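Local atomic coordinates of CBS domain protein (Sulfolobus tokodaii, PDB entry 2EF7), a protein that is of unknown function but carries a pair of CBS domains, modules that in related proteins often bind adenine nucleotides and regulate a partner. Residues A[35-40]-A[47-52]; A[78-83]-A[101-106]. All coordinates share one frame; numbering follows the deposited sequence.

Interaction 1 (A[35-40]-A[47-52]); sequences IGSVIV and VGIITE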
loop_
_atom_site.group_PDB
_atom_site.type_symbol
_atom_site.label_atom_id
_atom_site.label_comp_id
_atom_site.label_asym_id
_atom_site.label_seq_id
_atom_site.Cartn_x
_atom_site.Cartn_y
_atom_site.Cartn_z
ATOM N N ILE A 35 17.629 -4.002 -12.356
ATOM C CA ILE A 35 16.185 -4.105 -12.555
ATOM C C ILE A 35 15.786 -5.587 -12.602
ATOM O O ILE A 35 16.626 -6.455 -12.868
ATOM C CB ILE A 35 15.747 -3.395 -13.864
ATOM C CG1 ILE A 35 16.592 -3.883 -15.049
ATOM C CG2 ILE A 35 15.887 -1.892 -13.702
ATOM C CD1 ILE A 35 16.255 -3.195 -16.368
ATOM N N GLY A 36 14.516 -5.874 -12.343
ATOM C CA GLY A 36 14.052 -7.253 -12.343
ATOM C C GLY A 36 13.361 -7.770 -13.596
ATOM O O GLY A 36 12.881 -8.913 -13.618
ATOM N N SER A 37 13.299 -6.939 -14.635
ATOM C CA SER A 37 12.666 -7.331 -15.889
ATOM C C SER A 37 12.889 -6.279 -16.975
ATOM O O SER A 37 13.213 -5.132 -16.692
ATOM C CB SER A 37 11.153 -7.518 -15.687
ATOM O OG SER A 37 10.547 -6.288 -15.321
ATOM N N VAL A 38 12.719 -6.683 -18.224
ATOM C CA VAL A 38 12.866 -5.762 -19.332
ATOM C C VAL A 38 11.781 -6.068 -20.346
ATOM O O VAL A 38 11.273 -7.183 -20.417
ATOM C CB VAL A 38 14.247 -5.891 -20.036
ATOM C CG1 VAL A 38 15.362 -5.477 -19.087
ATOM C CG2 VAL A 38 14.459 -7.323 -20.518
ATOM N N ILE A 39 11.418 -5.064 -21.122
ATOM C CA ILE A 39 10.423 -5.244 -22.162
ATOM C C ILE A 39 11.170 -5.707 -23.399
ATOM O O ILE A 39 12.243 -5.193 -23.701
ATOM C CB ILE A 39 9.736 -3.914 -22.497
ATOM C CG1 ILE A 39 9.049 -3.368 -21.249
ATOM C CG2 ILE A 39 8.750 -4.107 -23.655
ATOM C CD1 ILE A 39 7.987 -4.307 -20.682
ATOM N N VAL A 40 10.630 -6.693 -24.105
ATOM C CA VAL A 40 11.274 -7.136 -25.331
ATOM C C VAL A 40 10.543 -6.404 -26.464
ATOM O O VAL A 40 9.306 -6.407 -26.510
ATOM C CB VAL A 40 11.138 -8.646 -25.546
ATOM C CG1 VAL A 40 11.869 -9.038 -26.817
ATOM C CG2 VAL A 40 11.693 -9.414 -24.317
ATOM N N VAL A 47 6.783 -6.839 -27.571
ATOM C CA VAL A 47 6.332 -8.170 -27.984
ATOM C C VAL A 47 6.390 -9.147 -26.818
ATOM O O VAL A 47 5.999 -10.308 -26.938
ATOM C CB VAL A 47 7.164 -8.739 -29.143
ATOM C CG1 VAL A 47 6.796 -8.035 -30.437
ATOM C CG2 VAL A 47 8.641 -8.577 -28.849
ATOM N N GLY A 48 6.870 -8.677 -25.677
ATOM C CA GLY A 48 6.945 -9.553 -24.526
ATOM C C GLY A 48 7.699 -8.945 -23.363
ATOM O O GLY A 48 8.000 -7.748 -23.353
ATOM N N ILE A 49 8.003 -9.785 -22.380
ATOM C CA ILE A 49 8.725 -9.352 -21.198
ATOM C C ILE A 49 9.593 -10.491 -20.665
ATOM O O ILE A 49 9.224 -11.661 -20.751
ATOM C CB ILE A 49 7.746 -8.895 -20.092
ATOM C CG1 ILE A 49 8.524 -8.321 -18.909
ATOM C CG2 ILE A 49 6.886 -10.061 -19.641
ATOM C CD1 ILE A 49 7.633 -7.846 -17.764
ATOM N N ILE A 50 10.757 -10.129 -20.137
ATOM C CA ILE A 50 11.680 -11.097 -19.561
ATOM C C ILE A 50 11.921 -10.698 -18.111
ATOM O O ILE A 50 12.373 -9.585 -17.836
ATOM C CB ILE A 50 13.035 -11.111 -20.314
ATOM C CG1 ILE A 50 12.853 -11.723 -21.706
ATOM C CG2 ILE A 50 14.064 -11.898 -19.520
ATOM C CD1 ILE A 50 14.071 -11.610 -22.615
ATOM N N THR A 51 11.589 -11.594 -17.185
ATOM C CA THR A 51 11.798 -11.337 -15.762
ATOM C C THR A 51 12.977 -12.180 -15.329
ATOM O O THR A 51 13.442 -13.033 -16.092
ATOM C CB THR A 51 10.618 -11.793 -14.916
ATOM O OG1 THR A 51 10.433 -13.205 -15.105
ATOM C CG2 THR A 51 9.350 -11.037 -15.307
ATOM N N GLU A 52 13.449 -11.953 -14.108
ATOM C CA GLU A 52 14.573 -12.724 -13.586
ATOM C C GLU A 52 14.211 -14.198 -13.619
ATOM O O GLU A 52 15.052 -15.044 -13.907
ATOM C CB GLU A 52 14.879 -12.323 -12.145
ATOM C CG GLU A 52 15.157 -10.856 -11.982
ATOM C CD GLU A 52 15.482 -10.499 -10.556
ATOM O OE1 GLU A 52 14.707 -10.892 -9.659
ATOM O OE2 GLU A 52 16.503 -9.825 -10.330
HETATM O O HOH W 1 18.288 -8.738 -11.880
#

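Interaction 2 (A[78-83]-A[101-106]); sequences ITIRED and LPVVDD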
loop_
_atom_site.group_PDB
_atom_site.type_symbol
_atom_site.label_atom_id
_atom_site.label_comp_id
_atom_site.label_asym_id
_atom_site.label_seq_id
_atom_site.Cartn_x
_atom_site.Cartn_y
_atom_site.Cartn_z
ATOM N N ILE A 78 -0.372 -7.396 -25.455
ATOM C CA ILE A 78 -1.339 -6.518 -24.797
ATOM C C ILE A 78 -0.657 -5.188 -24.456
ATOM O O ILE A 78 0.354 -5.164 -23.753
ATOM C CB ILE A 78 -1.893 -7.134 -23.476
ATOM C CG1 ILE A 78 -2.137 -8.636 -23.632
ATOM C CG2 ILE A 78 -3.203 -6.455 -23.092
ATOM C CD1 ILE A 78 -3.068 -9.007 -24.759
ATOM N N THR A 79 -1.207 -4.087 -24.957
ATOM C CA THR A 79 -0.650 -2.767 -24.693
ATOM C C THR A 79 -1.776 -1.753 -24.552
ATOM O O THR A 79 -2.924 -2.036 -24.905
ATOM C CB THR A 79 0.234 -2.267 -25.851
ATOM O OG1 THR A 79 -0.590 -2.040 -26.999
ATOM C CG2 THR A 79 1.316 -3.284 -26.203
ATOM N N ILE A 80 -1.434 -0.567 -24.054
ATOM C CA ILE A 80 -2.388 0.521 -23.901
ATOM C C ILE A 80 -1.721 1.812 -24.394
ATOM O O ILE A 80 -0.536 2.040 -24.144
ATOM C CB ILE A 80 -2.818 0.695 -22.425
ATOM C CG1 ILE A 80 -3.977 1.691 -22.333
ATOM C CG2 ILE A 80 -1.635 1.134 -21.572
ATOM C CD1 ILE A 80 -5.317 1.093 -22.765
ATOM N N ARG A 81 -2.469 2.650 -25.111
ATOM C CA ARG A 81 -1.916 3.912 -25.603
ATOM C C ARG A 81 -1.733 4.904 -24.460
ATOM O O ARG A 81 -2.508 4.912 -23.506
ATOM C CB ARG A 81 -2.828 4.523 -26.670
ATOM C CG ARG A 81 -2.955 3.686 -27.925
ATOM C CD ARG A 81 -3.571 4.486 -29.055
ATOM N NE ARG A 81 -3.480 3.775 -30.328
ATOM C CZ ARG A 81 -3.831 4.291 -31.502
ATOM N NH1 ARG A 81 -4.300 5.532 -31.572
ATOM N NH2 ARG A 81 -3.714 3.566 -32.608
ATOM N N GLU A 82 -0.709 5.746 -24.559
ATOM C CA GLU A 82 -0.434 6.731 -23.516
ATOM C C GLU A 82 -1.527 7.790 -23.412
ATOM O O GLU A 82 -1.695 8.416 -22.361
ATOM C CB GLU A 82 0.919 7.411 -23.762
ATOM C CG GLU A 82 1.089 7.974 -25.159
ATOM C CD GLU A 82 2.415 8.702 -25.338
ATOM O OE1 GLU A 82 3.296 8.556 -24.466
ATOM O OE2 GLU A 82 2.576 9.412 -26.353
ATOM N N ASP A 83 -2.266 7.989 -24.499
ATOM C CA ASP A 83 -3.350 8.968 -24.492
ATOM C C ASP A 83 -4.622 8.394 -23.887
ATOM O O ASP A 83 -5.611 9.096 -23.761
ATOM C CB ASP A 83 -3.665 9.468 -25.913
ATOM C CG ASP A 83 -2.613 10.418 -26.443
ATOM O OD1 ASP A 83 -1.994 11.139 -25.628
ATOM O OD2 ASP A 83 -2.419 10.459 -27.677
ATOM N N LEU A 101 1.158 -3.089 -17.692
ATOM C CA LEU A 101 0.891 -2.969 -19.118
ATOM C C LEU A 101 1.887 -2.076 -19.830
ATOM O O LEU A 101 2.133 -0.955 -19.402
ATOM C CB LEU A 101 -0.503 -2.384 -19.360
ATOM C CG LEU A 101 -1.729 -3.282 -19.357
ATOM C CD1 LEU A 101 -2.971 -2.424 -19.548
ATOM C CD2 LEU A 101 -1.605 -4.304 -20.467
ATOM N N PRO A 102 2.493 -2.571 -20.917
ATOM C CA PRO A 102 3.443 -1.730 -21.647
ATOM C C PRO A 102 2.593 -0.595 -22.230
ATOM O O PRO A 102 1.431 -0.814 -22.589
ATOM C CB PRO A 102 3.947 -2.659 -22.743
ATOM C CG PRO A 102 3.867 -3.995 -22.112
ATOM C CD PRO A 102 2.548 -3.961 -21.396
ATOM N N VAL A 103 3.147 0.606 -22.317
ATOM C CA VAL A 103 2.393 1.725 -22.875
ATOM C C VAL A 103 3.078 2.140 -24.174
ATOM O O VAL A 103 4.306 2.257 -24.222
ATOM C CB VAL A 103 2.362 2.939 -21.905
ATOM C CG1 VAL A 103 1.490 4.059 -22.492
ATOM C CG2 VAL A 103 1.822 2.513 -20.539
ATOM N N VAL A 104 2.297 2.336 -25.229
ATOM C CA VAL A 104 2.851 2.743 -26.520
ATOM C C VAL A 104 2.254 4.061 -26.999
ATOM O O VAL A 104 1.239 4.522 -26.472
ATOM C CB VAL A 104 2.577 1.687 -27.616
ATOM C CG1 VAL A 104 3.309 0.383 -27.290
ATOM C CG2 VAL A 104 1.077 1.454 -27.754
ATOM N N ASP A 105 2.886 4.682 -27.990
ATOM C CA ASP A 105 2.343 5.918 -28.528
ATOM C C ASP A 105 1.424 5.519 -29.674
ATOM O O ASP A 105 1.225 4.331 -29.917
ATOM C CB ASP A 105 3.466 6.861 -28.991
ATOM C CG ASP A 105 4.375 6.243 -30.042
ATOM O OD1 ASP A 105 5.478 6.788 -30.242
ATOM O OD2 ASP A 105 3.993 5.235 -30.674
ATOM N N ASP A 106 0.858 6.503 -30.367
ATOM C CA ASP A 106 -0.054 6.251 -31.480
ATOM C C ASP A 106 0.541 5.397 -32.602
ATOM O O ASP A 106 -0.189 4.781 -33.381
ATOM C CB ASP A 106 -0.550 7.587 -32.048
ATOM C CG ASP A 106 0.595 8.504 -32.488
ATOM O OD1 ASP A 106 1.412 8.915 -31.632
ATOM O OD2 ASP A 106 0.677 8.814 -33.696
HETATM O O HOH W 2 0.914 9.021 -28.424
#

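Interaction 1 (A[35-40]-A[47-52])
Glu52 reaches back along Gly36 at the open end of a beta hairpin. Its CB leads to CG, which lies 3.4 Å from Gly36 O. CD then passes over Gly36 CA. At the tip, OE2 accepts a hydrogen bond from a water at 2.6 Å, and the same water donates to Ile35 O. OE2 also forms a salt bridge with Arg53 of the second subunit. The backbone helps to hold this end: Glu52 N donates to Gly36 O at 3.1 Å, tilted 34° from the carbonyl plane. An alanine here would probably leave Arg53 of the second subunit without its carboxylate mate and the water bridge to Ile35 broken.

The strands run antiparallel. Val38 and Ile50 form a hydrogen-bonded pair, and Ile50 N meets Val38 O nearly head-on at 3.0 Å. Ser37 with Thr51 and Ile39 with Ile49 are the non-hydrogen-bonded pairs. At the other end Val40 faces both Val47 and Gly48, a classic beta bulge. Val40 O takes a nearly straight bond from Val47 N at 2.8 Å and a weak one from Gly48 N. Val40 CG2, anti to its carbonyl carbon, packs on Ile50 CD1 at 3.7 Å. Val40 CG1 meets Val47 CG2 at 3.8 Å, the two side chains crossing at about a right angle.

The hairpin, within the first CBS domain, forms the middle of a four-stranded mixed sheet. Strand 16-18 flanks strand 37-42, and strand 74-75 flanks strand 45-51. Val38 and Ile50 rest on Ile26 of helix 23-33. Ile39, on the other face, touches Leu110 and Ile113 of strand 110-115.

Interaction 2 (A[78-83]-A[101-106])
Val104 N donates to Ile80 O at 3.0 Å, the donor tilted 30° from the carbonyl plane. The same oxygen has Val103 CA at 3.2 Å in a CA-H...O contact. Val104 O accepts from Glu82 N at 3.0 Å, and Ile80 N donates to Pro102 O. The two strands are parallel neighbours joined through helix 86-96, a beta-alpha-beta unit of the second CBS domain.

On one face Ile80 CG2 and Val103 CG2 lie side by side, 3.9 Å apart. Val103 CG1, anti to its backbone N (chi1 -177°), is set against Glu82 CA at 3.4 Å. Ile78 CG2 packs on Leu101 CD2, and both side chains touch Leu92 of helix 86-96. Val104 is on the other face with Arg81, its CG2 3.9 Å from Thr79 OG1.

Beyond the strands, a water bridges Glu82 OE2 and Asp106 N. Asp106 O sits over one face of the Arg81 guanidinium, offset toward its rim, 3.8 Å from NH2. Asp105 OD2 accepts from Lys107 N and Asn109 N. Main-chain bonds and aliphatic contacts carry the pairing; the Glu82 carboxylate lies near those of Asp105 and Asp106, a repulsion probably eased in part by Lys7, its long, weak ion-pair partner.

Overall arrangement
Interactions 1 and 2 belong to different CBS domains of one chain, with centres about 16 Å apart and nearest atoms about 4 Å apart. Interaction 1 joins adjacent antiparallel strands of a hairpin. Interaction 2 pairs parallel strands across a helical connection. Both are partly buried. The first lies nearer the chain centre and none of its touching residues is exposed, whereas the second has exposed Arg81 and Asp106. Their polar ends differ too: 35-40/47-52 reaches the second subunit by a salt bridge, but no other chain of the assembly touches 78-83/101-106. Pro46 of the first hairpin packs on Pro102 and Val104, one of the places where the two CBS domains touch.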